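Side-chain contacts in ABC transporter, periplasmic substrate-binding protein (Thermotoga maritima, PDB 2HPG), which probably binds a small organic solute in the periplasm and hands it to a tripartite ATP-independent (TRAP) membrane transporter: residues A[262-266]-A[267-271]; A[187-190]-A[191-195]. All coordinates share one frame; numbering follows the deposited sequence.

Contact 1. Residues A[262-266]-A[267-271]; sequences LKIMK and ELEEE
The carboxylates of E267 and E270 each rest against the preceding turn of helix 243-278. One face of the E267 carboxylate is crossed by the extended aliphatic chain of K263, whose CG stands 3.6 Å from E267 CD; a chi1 of -161° swings that CG away from the backbone N and lays the chain across the carboxylate. The ammonium continues past, K263 NZ ending 5.3 Å from E267 OE1, too far for a salt bridge, though the opposite charges may still attract weakly. At E270 the bend at chi2 (71°) folds the group back: the K266 carbonyl lies over one face, with K266 C 3.1 Å from E270 OE1, while the M265 carbonyl oxygen is 2.8 Å from E270 OE2. Here the helix widens into a pi-type turn, and E269 N donates to I264 O at 3.0 Å, in the carbonyl plane. I264 CG2 runs beside E269 CG at 4.1 Å. E269 then sends its carboxylate oxygens to the backbone N atoms of Y204 and A205, and K266 pairs with E102. With an alanine in place of E267, K263 is likely to lose the nearby negative charge and the carboxylate that packs on its CG. With two oxygens so close, the E270 acid probably holds a proton, a state the surrounding carbonyls would encourage.

Contact 2. Residues A[187-190]-A[191-195]; sequences EIYT and AVQTR
Four backbone bonds tie E187-T190 to A191-R195, each from an N-H to the carbonyl four residues earlier; Q193 N to Y189 O, at 2.8 Å and 178°, is almost perfectly straight. A side-chain bond joins them at the C-terminal end. T194 OG1 donates to T190 O over a short 2.5 Å, its hydroxyl set between the backbone N and the carbonyl carbon (chi1 59°), while T194 N reaches the same oxygen at 2.9 Å from the opposite face of the carbonyl plane. This doubly gripped acceptor lies where helix 188-193 stops: R195 takes positive phi and closes a Schellman motif, its N bonded to V192 O, and the chain then turns toward strand 199-202, with R195 O held by R160. Of the flat groups, the Y189 ring meets the Q193 amide edge-on. Q193 OE1 lies in the ring plane 3.5 Å from Y189 CE2, and the two planes stand 76° apart, a polar oxygen facing ring hydrogens. On the buried side, I188 CG2 and V192 CG2 approach to 4.3 Å; V192 CG2 also presses on I188 O at 3.2 Å.

In the fold
Both contacts are single-helix turns at the border of buried and exposed surface, about 27 Å apart between centres, and share no element. Contact 1 sits within the long helix 243-278, the nearer of the two to the middle of the chain, packing I264 and L268 on helix 22-37 and M265 and K266 on helix 101-112. Contact 2 spans nearly all of the short helix 188-193, farther out. Their chemistry follows: at 262-271 carboxylates and lysines crowd a widened turn in mid-helix and reach out to neighbouring elements, whereas at 187-195 neutral hydroxyl, amide and phenol groups accompany regular helical bonds that run into a terminating turn.

Contact 1. Residues A[262-266]-A[267-271]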
loop_
_atom_site.group_PDB
_atom_site.type_symbol
_atom_site.label_atom_id
_atom_site.label_comp_id
_atom_site.label_asym_id
_atom_site.label_seq_id
_atom_site.Cartn_x
_atom_site.Cartn_y
_atom_site.Cartn_z
ATOM N N LEU A 262 -10.162 7.801 -1.348
ATOM C CA LEU A 262 -11.610 7.675 -1.478
ATOM C C LEU A 262 -12.038 7.610 -2.920
ATOM O O LEU A 262 -12.983 6.913 -3.229
ATOM C CB LEU A 262 -12.315 8.840 -0.811
ATOM C CG LEU A 262 -12.305 8.770 0.715
ATOM C CD1 LEU A 262 -12.661 10.128 1.253
ATOM C CD2 LEU A 262 -13.271 7.740 1.220
ATOM N N LYS A 263 -11.378 8.363 -3.799
ATOM C CA LYS A 263 -11.672 8.281 -5.234
ATOM C C LYS A 263 -11.358 6.883 -5.769
ATOM O O LYS A 263 -12.138 6.287 -6.512
ATOM C CB LYS A 263 -10.877 9.329 -6.012
ATOM C CG LYS A 263 -11.438 9.642 -7.402
ATOM C CD LYS A 263 -10.502 10.505 -8.245
ATOM C CE LYS A 263 -11.234 11.007 -9.515
ATOM N NZ LYS A 263 -10.327 11.582 -10.555
ATOM N N ILE A 264 -10.207 6.364 -5.390
ATOM C CA ILE A 264 -9.832 4.992 -5.715
ATOM C C ILE A 264 -10.881 3.992 -5.201
ATOM O O ILE A 264 -11.391 3.174 -5.969
ATOM C CB ILE A 264 -8.412 4.632 -5.187
ATOM C CG1 ILE A 264 -7.331 5.351 -5.987
ATOM C CG2 ILE A 264 -8.161 3.134 -5.296
ATOM C CD1 ILE A 264 -5.928 5.128 -5.459
HETATM N N MSE A 265 -11.202 4.050 -3.911
HETATM C CA MSE A 265 -12.056 3.040 -3.283
HETATM C C MSE A 265 -13.537 3.144 -3.581
HETATM O O MSE A 265 -14.232 2.135 -3.522
HETATM C CB MSE A 265 -11.861 3.048 -1.757
HETATM C CG MSE A 265 -10.635 2.329 -1.314
HETATM SE SE MSE A 265 -10.533 2.213 0.614
HETATM C CE MSE A 265 -10.512 4.118 1.032
ATOM N N LYS A 266 -14.014 4.355 -3.866
ATOM C CA LYS A 266 -15.434 4.628 -4.068
ATOM C C LYS A 266 -15.802 4.770 -5.545
ATOM O O LYS A 266 -16.959 4.578 -5.890
ATOM C CB LYS A 266 -15.857 5.889 -3.314
ATOM C CG LYS A 266 -15.850 5.720 -1.792
ATOM C CD LYS A 266 -16.129 7.054 -1.066
ATOM C CE LYS A 266 -17.519 7.635 -1.316
ATOM N NZ LYS A 266 -18.624 6.813 -0.746
ATOM N N GLU A 267 -14.840 5.059 -6.420
ATOM C CA GLU A 267 -15.151 5.218 -7.841
ATOM C C GLU A 267 -14.273 4.497 -8.837
ATOM O O GLU A 267 -14.798 3.875 -9.753
ATOM C CB GLU A 267 -15.242 6.685 -8.243
ATOM C CG GLU A 267 -14.366 7.604 -7.507
ATOM C CD GLU A 267 -14.966 8.983 -7.361
ATOM O OE1 GLU A 267 -14.778 9.812 -8.285
ATOM O OE2 GLU A 267 -15.611 9.230 -6.313
ATOM N N LEU A 268 -12.953 4.608 -8.718
ATOM C CA LEU A 268 -12.097 4.136 -9.807
ATOM C C LEU A 268 -12.051 2.632 -9.851
ATOM O O LEU A 268 -12.120 2.034 -10.928
ATOM C CB LEU A 268 -10.697 4.729 -9.702
ATOM C CG LEU A 268 -10.645 6.241 -9.879
ATOM C CD1 LEU A 268 -9.203 6.723 -9.832
ATOM C CD2 LEU A 268 -11.285 6.627 -11.211
ATOM N N GLU A 269 -11.923 2.009 -8.689
ATOM C CA GLU A 269 -11.926 0.556 -8.647
ATOM C C GLU A 269 -13.229 -0.043 -9.175
ATOM O O GLU A 269 -13.217 -1.114 -9.785
ATOM C CB GLU A 269 -11.652 0.060 -7.233
ATOM C CG GLU A 269 -10.160 -0.052 -6.906
ATOM C CD GLU A 269 -9.431 -1.113 -7.754
ATOM O OE1 GLU A 269 -9.663 -2.329 -7.571
ATOM O OE2 GLU A 269 -8.581 -0.722 -8.578
ATOM N N GLU A 270 -14.341 0.654 -8.923
ATOM C CA GLU A 270 -15.650 0.275 -9.444
ATOM C C GLU A 270 -15.673 0.364 -10.983
ATOM O O GLU A 270 -16.187 -0.547 -11.649
ATOM C CB GLU A 270 -16.762 1.162 -8.860
ATOM C CG GLU A 270 -17.097 0.916 -7.381
ATOM C CD GLU A 270 -16.030 1.381 -6.385
ATOM O OE1 GLU A 270 -15.047 2.047 -6.789
ATOM O OE2 GLU A 270 -16.193 1.077 -5.175
ATOM N N GLU A 271 -15.105 1.437 -11.540
ATOM C CA GLU A 271 -15.059 1.613 -12.992
ATOM C C GLU A 271 -14.229 0.555 -13.661
ATOM O O GLU A 271 -14.588 0.063 -14.710
ATOM C CB GLU A 271 -14.460 2.957 -13.360
ATOM C CG GLU A 271 -15.270 4.124 -12.927
ATOM C CD GLU A 271 -14.627 5.443 -13.321
ATOM O OE1 GLU A 271 -14.709 6.393 -12.514
ATOM O OE2 GLU A 271 -14.049 5.534 -14.425
#

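Contact 2. Residues A[187-190]-A[191-195]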
loop_
_atom_site.group_PDB
_atom_site.type_symbol
_atom_site.label_atom_id
_atom_site.label_comp_id
_atom_site.label_asym_id
_atom_site.label_seq_id
_atom_site.Cartn_x
_atom_site.Cartn_y
_atom_site.Cartn_z
ATOM N N GLU A 187 6.413 -8.367 -15.248
ATOM C CA GLU A 187 6.582 -9.726 -15.793
ATOM C C GLU A 187 5.479 -10.715 -15.403
ATOM O O GLU A 187 5.570 -11.908 -15.723
ATOM C CB GLU A 187 7.942 -10.283 -15.356
ATOM C CG GLU A 187 9.079 -10.008 -16.351
ATOM C CD GLU A 187 10.407 -10.438 -15.799
ATOM O OE1 GLU A 187 11.112 -11.228 -16.473
ATOM O OE2 GLU A 187 10.738 -10.002 -14.667
ATOM N N ILE A 188 4.434 -10.236 -14.721
ATOM C CA ILE A 188 3.319 -11.109 -14.312
ATOM C C ILE A 188 2.657 -11.724 -15.552
ATOM O O ILE A 188 2.413 -12.921 -15.608
ATOM C CB ILE A 188 2.249 -10.327 -13.469
ATOM C CG1 ILE A 188 2.825 -9.801 -12.151
ATOM C CG2 ILE A 188 1.052 -11.214 -13.122
ATOM C CD1 ILE A 188 1.855 -8.797 -11.439
ATOM N N TYR A 189 2.376 -10.904 -16.564
ATOM C CA TYR A 189 1.765 -11.432 -17.784
ATOM C C TYR A 189 2.606 -12.583 -18.370
ATOM O O TYR A 189 2.077 -13.671 -18.646
ATOM C CB TYR A 189 1.575 -10.306 -18.810
ATOM C CG TYR A 189 0.693 -10.678 -19.973
ATOM C CD1 TYR A 189 -0.588 -10.139 -20.112
ATOM C CD2 TYR A 189 1.134 -11.558 -20.944
ATOM C CE1 TYR A 189 -1.396 -10.473 -21.184
ATOM C CE2 TYR A 189 0.323 -11.913 -22.005
ATOM C CZ TYR A 189 -0.932 -11.364 -22.127
ATOM O OH TYR A 189 -1.724 -11.725 -23.210
ATOM N N THR A 190 3.916 -12.346 -18.523
ATOM C CA THR A 190 4.868 -13.366 -19.017
ATOM C C THR A 190 4.879 -14.615 -18.149
ATOM O O THR A 190 4.893 -15.749 -18.654
ATOM C CB THR A 190 6.305 -12.817 -19.022
ATOM O OG1 THR A 190 6.356 -11.601 -19.766
ATOM C CG2 THR A 190 7.288 -13.816 -19.628
ATOM N N ALA A 191 4.889 -14.415 -16.833
ATOM C CA ALA A 191 4.869 -15.556 -15.902
ATOM C C ALA A 191 3.596 -16.405 -16.036
ATOM O O ALA A 191 3.645 -17.621 -15.922
ATOM C CB ALA A 191 5.049 -15.075 -14.471
ATOM N N VAL A 192 2.459 -15.764 -16.289
ATOM C CA VAL A 192 1.200 -16.482 -16.507
ATOM C C VAL A 192 1.205 -17.169 -17.888
ATOM O O VAL A 192 0.966 -18.363 -17.989
ATOM C CB VAL A 192 -0.035 -15.553 -16.381
ATOM C CG1 VAL A 192 -1.328 -16.344 -16.601
ATOM C CG2 VAL A 192 -0.066 -14.858 -15.007
ATOM N N GLN A 193 1.509 -16.430 -18.944
ATOM C CA GLN A 193 1.529 -17.027 -20.295
ATOM C C GLN A 193 2.520 -18.197 -20.412
ATOM O O GLN A 193 2.241 -19.194 -21.073
ATOM C CB GLN A 193 1.830 -15.978 -21.376
ATOM C CG GLN A 193 1.631 -16.532 -22.797
ATOM C CD GLN A 193 1.649 -15.475 -23.887
ATOM O OE1 GLN A 193 2.140 -14.355 -23.691
ATOM N NE2 GLN A 193 1.141 -15.845 -25.073
ATOM N N THR A 194 3.674 -18.095 -19.763
ATOM C CA THR A 194 4.658 -19.192 -19.790
ATOM C C THR A 194 4.452 -20.239 -18.680
ATOM O O THR A 194 5.263 -21.150 -18.525
ATOM C CB THR A 194 6.079 -18.637 -19.697
ATOM O OG1 THR A 194 6.218 -17.897 -18.481
ATOM C CG2 THR A 194 6.393 -17.737 -20.893
ATOM N N ARG A 195 3.379 -20.087 -17.904
ATOM C CA ARG A 195 2.970 -21.055 -16.877
ATOM C C ARG A 195 3.953 -21.192 -15.702
ATOM O O ARG A 195 4.003 -22.241 -15.056
ATOM C CB ARG A 195 2.677 -22.426 -17.522
ATOM C CG ARG A 195 1.876 -22.281 -18.802
ATOM C CD ARG A 195 0.942 -23.415 -19.088
ATOM N NE ARG A 195 1.608 -24.538 -19.732
ATOM C CZ ARG A 195 2.046 -24.552 -20.995
ATOM N NH1 ARG A 195 1.919 -23.479 -21.783
ATOM N NH2 ARG A 195 2.637 -25.655 -21.471
#